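Local structure of epoxyqueuosine reductase (Streptococcus thermophilus, 5D6S) at residues L293-L299 and L321-I326; T354-W359 and H385-W390. The protein belongs to the QueG family of epoxyqueuosine reductases and binds cobalamin and two iron-sulfur clusters. All coordinates share one frame; numbering follows the deposited sequence.

Overall arrangement
Both contacts lie in the helical C-terminal part of the chain, on the same side of the chain's centre, and their own centres are about 16 Å apart. Both are largely buried, but contact 2 lies farther out: its centre is about 26 Å from the chain's centre, against about 18 Å for that of contact 1, and it includes the exposed H385. They share no helix. Contact 1 joins 293-296 to 318-331, and contact 2 joins 351-364 to 384-396. Helices 318-331 and 351-364 touch in turn, with I326 CG2 3.7 Å from T356 CG2. Contact 1 combines two hydrogen bonds with apolar packing. Contact 2 has no hydrogen bond between its segments.

Contact 1: residues L293-L299 and L321-I326; sequences LLPFLEL and LQRNAI
Q322 reaches from helix 318-331 to the backbone of the 296-299 turn, where its amide nitrogen grips two carbonyl oxygens. Q322 NE2 donates to F296 O at 3.0 Å, in the carbonyl plane and on a lone pair. The same NE2 donates to L299 O at 3.1 Å, this time tilted 28° from the plane of that carbonyl. The chain of Q322 is extended beyond CG, which carries the amide to the two carbonyls.

The ring of F296 lies beside this bridge. Its CZ atom is 3.5 Å from L321 CB, which sits at the ring edge. Q322 CG approaches obliquely, 3.8 Å from F296 CE2. The ring and the amide of Q322 stand 89° apart. F296 CG is anti to the backbone N (chi1 -168°), which brings the ring up against L321 and Q322.

Farther along, A325 CB meets L293 CD2 at 3.9 Å and L297 CD2 at 4.0 Å. L297 CD2 also touches I326 CG1 at 3.9 Å, and these two side chains cross at about a right angle.

Around this shell, F308 packs edge-to-face with F296, and K318 NZ bonds to Q322 OE1. The side chain of L321 is about 11 Å from the bound cobalamin.

F296 O also accepts L299 N within a type I turn. The buried Q322 amide therefore has partners at both its nitrogen and its oxygen. These bonds fix its rotation and tie the 296-299 turn to helix 318-331, amid apolar packing.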
loop_
_atom_site.group_PDB
_atom_site.type_symbol
_atom_site.label_atom_id
_atom_site.label_comp_id
_atom_site.label_asym_id
_atom_site.label_seq_id
_atom_site.Cartn_x
_atom_site.Cartn_y
_atom_site.Cartn_z
ATOM N N LEU A 293 -7.142 -1.189 -18.522
ATOM C CA LEU A 293 -6.663 0.180 -18.365
ATOM C C LEU A 293 -7.509 1.227 -19.095
ATOM O O LEU A 293 -7.924 2.200 -18.479
ATOM C CB LEU A 293 -5.207 0.279 -18.804
ATOM C CG LEU A 293 -4.305 -0.633 -17.930
ATOM C CD1 LEU A 293 -2.975 -0.899 -18.616
ATOM C CD2 LEU A 293 -4.104 -0.027 -16.556
ATOM N N LEU A 294 -7.786 1.039 -20.384
ATOM C CA LEU A 294 -8.509 2.059 -21.127
ATOM C C LEU A 294 -9.937 2.212 -20.606
ATOM O O LEU A 294 -10.454 3.350 -20.533
ATOM C CB LEU A 294 -8.480 1.782 -22.629
ATOM C CG LEU A 294 -7.112 2.007 -23.273
ATOM C CD1 LEU A 294 -7.025 1.273 -24.601
ATOM C CD2 LEU A 294 -6.841 3.503 -23.439
ATOM N N PRO A 295 -10.584 1.091 -20.221
ATOM C CA PRO A 295 -11.912 1.254 -19.604
ATOM C C PRO A 295 -11.799 1.941 -18.257
ATOM O O PRO A 295 -12.658 2.764 -17.905
ATOM C CB PRO A 295 -12.426 -0.182 -19.442
ATOM C CG PRO A 295 -11.697 -0.977 -20.476
ATOM C CD PRO A 295 -10.339 -0.302 -20.632
ATOM N N PHE A 296 -10.729 1.642 -17.525
ATOM C CA PHE A 296 -10.444 2.361 -16.278
ATOM C C PHE A 296 -10.322 3.879 -16.464
ATOM O O PHE A 296 -10.825 4.648 -15.648
ATOM C CB PHE A 296 -9.170 1.852 -15.661
ATOM C CG PHE A 296 -8.963 2.315 -14.260
ATOM C CD1 PHE A 296 -9.722 1.792 -13.234
ATOM C CD2 PHE A 296 -8.012 3.283 -13.970
ATOM C CE1 PHE A 296 -9.544 2.218 -11.939
ATOM C CE2 PHE A 296 -7.807 3.699 -12.676
ATOM C CZ PHE A 296 -8.571 3.159 -11.657
ATOM N N LEU A 297 -9.683 4.299 -17.555
ATOM C CA LEU A 297 -9.583 5.720 -17.878
ATOM C C LEU A 297 -10.901 6.337 -18.272
ATOM O O LEU A 297 -10.955 7.530 -18.436
ATOM C CB LEU A 297 -8.567 5.967 -18.991
ATOM C CG LEU A 297 -7.118 5.611 -18.680
ATOM C CD1 LEU A 297 -6.229 5.800 -19.892
ATOM C CD2 LEU A 297 -6.607 6.455 -17.542
ATOM N N GLU A 298 -11.957 5.552 -18.456
ATOM C CA GLU A 298 -13.282 6.118 -18.772
ATOM C C GLU A 298 -14.072 6.419 -17.509
ATOM O O GLU A 298 -15.094 7.078 -17.550
ATOM C CB GLU A 298 -14.137 5.171 -19.626
ATOM C CG GLU A 298 -13.584 4.828 -20.989
ATOM C CD GLU A 298 -13.365 6.045 -21.867
ATOM O OE1 GLU A 298 -14.245 6.934 -21.922
ATOM O OE2 GLU A 298 -12.290 6.089 -22.516
ATOM N N LEU A 299 -13.610 5.959 -16.371
ATOM C CA LEU A 299 -14.398 6.113 -15.157
ATOM C C LEU A 299 -14.518 7.555 -14.701
ATOM O O LEU A 299 -13.574 8.328 -14.793
ATOM C CB LEU A 299 -13.797 5.275 -14.032
ATOM C CG LEU A 299 -13.902 3.766 -14.295
ATOM C CD1 LEU A 299 -13.039 2.962 -13.338
ATOM C CD2 LEU A 299 -15.357 3.331 -14.165
ATOM N N LEU A 321 -4.876 6.967 -9.529
ATOM C CA LEU A 321 -4.918 5.708 -10.257
ATOM C C LEU A 321 -4.965 5.900 -11.757
ATOM O O LEU A 321 -4.274 5.198 -12.472
ATOM C CB LEU A 321 -6.105 4.862 -9.788
ATOM C CG LEU A 321 -6.103 4.607 -8.272
ATOM C CD1 LEU A 321 -7.261 3.712 -7.894
ATOM C CD2 LEU A 321 -4.793 3.961 -7.844
ATOM N N GLN A 322 -5.751 6.861 -12.249
ATOM C CA GLN A 322 -5.807 7.093 -13.689
ATOM C C GLN A 322 -4.473 7.630 -14.210
ATOM O O GLN A 322 -4.035 7.249 -15.293
ATOM C CB GLN A 322 -6.981 7.992 -14.047
ATOM C CG GLN A 322 -8.311 7.276 -13.809
ATOM C CD GLN A 322 -9.542 8.113 -14.111
ATOM O OE1 GLN A 322 -9.512 9.345 -14.024
ATOM N NE2 GLN A 322 -10.644 7.441 -14.445
ATOM N N ARG A 323 -3.819 8.500 -13.433
ATOM C CA ARG A 323 -2.466 8.904 -13.775
ATOM C C ARG A 323 -1.594 7.648 -13.972
ATOM O O ARG A 323 -0.876 7.526 -14.947
ATOM C CB ARG A 323 -1.839 9.820 -12.676
ATOM C CG ARG A 323 -0.315 9.775 -12.695
ATOM C CD ARG A 323 0.433 10.850 -11.948
ATOM N NE ARG A 323 0.653 10.785 -10.481
ATOM C CZ ARG A 323 0.409 9.786 -9.642
ATOM N NH1 ARG A 323 -0.086 8.616 -10.012
ATOM N NH2 ARG A 323 0.667 9.973 -8.369
ATOM N N ASN A 324 -1.630 6.753 -12.982
ATOM C CA ASN A 324 -0.811 5.555 -12.997
ATOM C C ASN A 324 -1.147 4.657 -14.183
ATOM O O ASN A 324 -0.268 4.049 -14.783
ATOM C CB ASN A 324 -0.993 4.752 -11.703
ATOM C CG ASN A 324 -0.544 5.519 -10.483
ATOM O OD1 ASN A 324 0.207 6.483 -10.592
ATOM N ND2 ASN A 324 -0.984 5.093 -9.314
ATOM N N ALA A 325 -2.419 4.611 -14.530
ATOM C CA ALA A 325 -2.868 3.799 -15.630
ATOM C C ALA A 325 -2.312 4.328 -16.926
ATOM O O ALA A 325 -1.932 3.548 -17.810
ATOM C CB ALA A 325 -4.401 3.750 -15.666
ATOM N N ILE A 326 -2.266 5.654 -17.064
ATOM C CA ILE A 326 -1.633 6.270 -18.249
ATOM C C ILE A 326 -0.179 5.850 -18.297
ATOM O O ILE A 326 0.353 5.494 -19.352
ATOM C CB ILE A 326 -1.750 7.786 -18.233
ATOM C CG1 ILE A 326 -3.201 8.178 -18.497
ATOM C CG2 ILE A 326 -0.854 8.395 -19.296
ATOM C CD1 ILE A 326 -3.515 9.575 -18.044
#

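Contact 2: residues T354-W359 and H385-W390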
loop_
_atom_site.group_PDB
_atom_site.type_symbol
_atom_site.label_atom_id
_atom_site.label_comp_id
_atom_site.label_asym_id
_atom_site.label_seq_id
_atom_site.Cartn_x
_atom_site.Cartn_y
_atom_site.Cartn_z
ATOM N N THR A 354 -3.143 15.286 -18.367
ATOM C CA THR A 354 -2.669 15.834 -19.619
ATOM C C THR A 354 -1.163 15.712 -19.739
ATOM O O THR A 354 -0.624 15.222 -20.736
ATOM C CB THR A 354 -3.071 17.310 -19.750
ATOM O OG1 THR A 354 -4.499 17.428 -19.785
ATOM C CG2 THR A 354 -2.488 17.933 -21.037
ATOM N N ALA A 355 -0.461 16.209 -18.733
ATOM C CA ALA A 355 1.010 16.220 -18.777
ATOM C C ALA A 355 1.551 14.798 -18.823
ATOM O O ALA A 355 2.526 14.495 -19.488
ATOM C CB ALA A 355 1.554 16.946 -17.581
ATOM N N THR A 356 0.893 13.914 -18.115
ATOM C CA THR A 356 1.342 12.514 -18.087
ATOM C C THR A 356 1.103 11.905 -19.473
ATOM O O THR A 356 1.988 11.275 -20.033
ATOM C CB THR A 356 0.631 11.741 -16.993
ATOM O OG1 THR A 356 0.818 12.434 -15.748
ATOM C CG2 THR A 356 1.167 10.360 -16.910
ATOM N N ALA A 357 -0.057 12.196 -20.053
ATOM C CA ALA A 357 -0.394 11.719 -21.392
ATOM C C ALA A 357 0.581 12.232 -22.469
ATOM O O ALA A 357 0.973 11.473 -23.347
ATOM C CB ALA A 357 -1.819 12.097 -21.751
ATOM N N ILE A 358 0.971 13.504 -22.400
ATOM C CA ILE A 358 1.941 14.043 -23.344
ATOM C C ILE A 358 3.238 13.245 -23.310
ATOM O O ILE A 358 3.721 12.793 -24.341
ATOM C CB ILE A 358 2.235 15.518 -23.035
ATOM C CG1 ILE A 358 1.051 16.367 -23.500
ATOM C CG2 ILE A 358 3.507 15.965 -23.731
ATOM C CD1 ILE A 358 1.136 17.773 -23.014
ATOM N N TRP A 359 3.744 12.994 -22.099
ATOM C CA TRP A 359 4.866 12.106 -21.923
ATOM C C TRP A 359 4.588 10.748 -22.552
ATOM O O TRP A 359 5.433 10.190 -23.244
ATOM C CB TRP A 359 5.180 11.920 -20.424
ATOM C CG TRP A 359 6.225 10.862 -20.135
ATOM C CD1 TRP A 359 7.568 10.968 -20.330
ATOM C CD2 TRP A 359 6.001 9.552 -19.628
ATOM N NE1 TRP A 359 8.203 9.802 -19.957
ATOM C CE2 TRP A 359 7.263 8.920 -19.513
ATOM C CE3 TRP A 359 4.870 8.853 -19.239
ATOM C CZ2 TRP A 359 7.411 7.619 -19.048
ATOM C CZ3 TRP A 359 5.016 7.532 -18.762
ATOM C CH2 TRP A 359 6.274 6.939 -18.677
ATOM N N HIS A 385 3.588 21.983 -15.796
ATOM C CA HIS A 385 3.935 20.582 -15.892
ATOM C C HIS A 385 3.747 19.996 -17.276
ATOM O O HIS A 385 4.624 19.291 -17.766
ATOM C CB HIS A 385 3.115 19.770 -14.932
ATOM C CG HIS A 385 3.265 20.207 -13.523
ATOM N ND1 HIS A 385 4.278 19.750 -12.706
ATOM C CD2 HIS A 385 2.529 21.068 -12.781
ATOM C CE1 HIS A 385 4.148 20.301 -11.510
ATOM N NE2 HIS A 385 3.089 21.096 -11.529
ATOM N N SER A 386 2.614 20.293 -17.900
ATOM C CA SER A 386 2.425 19.957 -19.302
ATOM C C SER A 386 3.510 20.554 -20.211
ATOM O O SER A 386 4.061 19.856 -21.071
ATOM C CB SER A 386 1.068 20.414 -19.767
ATOM O OG SER A 386 0.049 19.674 -19.106
ATOM N N GLN A 387 3.843 21.829 -19.981
ATOM C CA GLN A 387 4.900 22.527 -20.717
ATOM C C GLN A 387 6.215 21.781 -20.599
ATOM O O GLN A 387 6.854 21.454 -21.592
ATOM C CB GLN A 387 5.091 23.941 -20.168
ATOM C CG GLN A 387 6.081 24.803 -20.932
ATOM C CD GLN A 387 5.496 25.353 -22.220
ATOM O OE1 GLN A 387 4.290 25.637 -22.305
ATOM N NE2 GLN A 387 6.340 25.513 -23.234
ATOM N N ALA A 388 6.564 21.424 -19.373
ATOM C CA ALA A 388 7.787 20.700 -19.123
ATOM C C ALA A 388 7.850 19.369 -19.867
ATOM O O ALA A 388 8.863 19.053 -20.502
ATOM C CB ALA A 388 7.955 20.487 -17.636
ATOM N N GLU A 389 6.785 18.584 -19.788
ATOM C CA GLU A 389 6.756 17.264 -20.445
ATOM C C GLU A 389 6.783 17.431 -21.950
ATOM O O GLU A 389 7.423 16.661 -22.652
ATOM C CB GLU A 389 5.507 16.447 -20.032
ATOM C CG GLU A 389 5.418 16.092 -18.556
ATOM C CD GLU A 389 6.596 15.269 -18.057
ATOM O OE1 GLU A 389 7.024 15.478 -16.899
ATOM O OE2 GLU A 389 7.128 14.420 -18.817
ATOM N N TRP A 390 6.084 18.447 -22.428
ATOM C CA TRP A 390 6.038 18.757 -23.846
ATOM C C TRP A 390 7.417 19.095 -24.395
ATOM O O TRP A 390 7.797 18.591 -25.452
ATOM C CB TRP A 390 5.083 19.927 -24.080
ATOM C CG TRP A 390 4.997 20.424 -25.480
ATOM C CD1 TRP A 390 4.429 19.790 -26.533
ATOM C CD2 TRP A 390 5.455 21.681 -25.967
ATOM N NE1 TRP A 390 4.496 20.577 -27.655
ATOM C CE2 TRP A 390 5.124 21.743 -27.334
ATOM C CE3 TRP A 390 6.112 22.760 -25.380
ATOM C CZ2 TRP A 390 5.431 22.827 -28.118
ATOM C CZ3 TRP A 390 6.418 23.858 -26.169
ATOM C CH2 TRP A 390 6.074 23.885 -27.515
#
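A355 and I358 of helix 351-364 pack against S386, E389 and W390 of helix 384-396. Segments 354-359 and 385-390 run almost parallel, 5° apart, with axes 8.3 Å apart at closest approach. Helix 370-377 lies between the two helices in sequence. Such stacked parallel helices are consistent with the HEAT-like, alpha-solenoid character of this C-terminal region.

The helices come close where the side chains are small. The CA atoms of A355 and S386 are 4.0 Å apart. A355 CB sits 3.5 Å from S386 OG, and T354 CG2 approaches the same hydroxyl at 3.6 Å. These are van der Waals contacts.

One turn on, the apolar contact passes to I358. Its CG2 is anti to the backbone N and rests against the backbone of W390, 3.8 Å from W390 CA. The CD1 branch points to the S386 side, 4.2 Å from S386 CB. The indole of W390 leads away from the interface, and its NE1 bonds to M376 O.

Polar groups at the interface find their hydrogen bonds elsewhere. S386 OG has a weak bond to D383 OD1, and T354 OG1 bonds to N348 and N350. E389 OE1 forms a salt bridge to R253, which also makes a cation-pi contact with W359. R253 thus links the carboxylate of E389 and the indole of W359, which come from different helices.

E389 and W359 lie side by side and point the same way, the carboxylate and ring planes 89° apart. The first torsion of E389 (chi1 -63°) sets its CG against A355 O, 3.4 Å away, and the bend at chi2 turns the carboxylate to W359. There E389 OE2 is 3.6 Å from W359 CB.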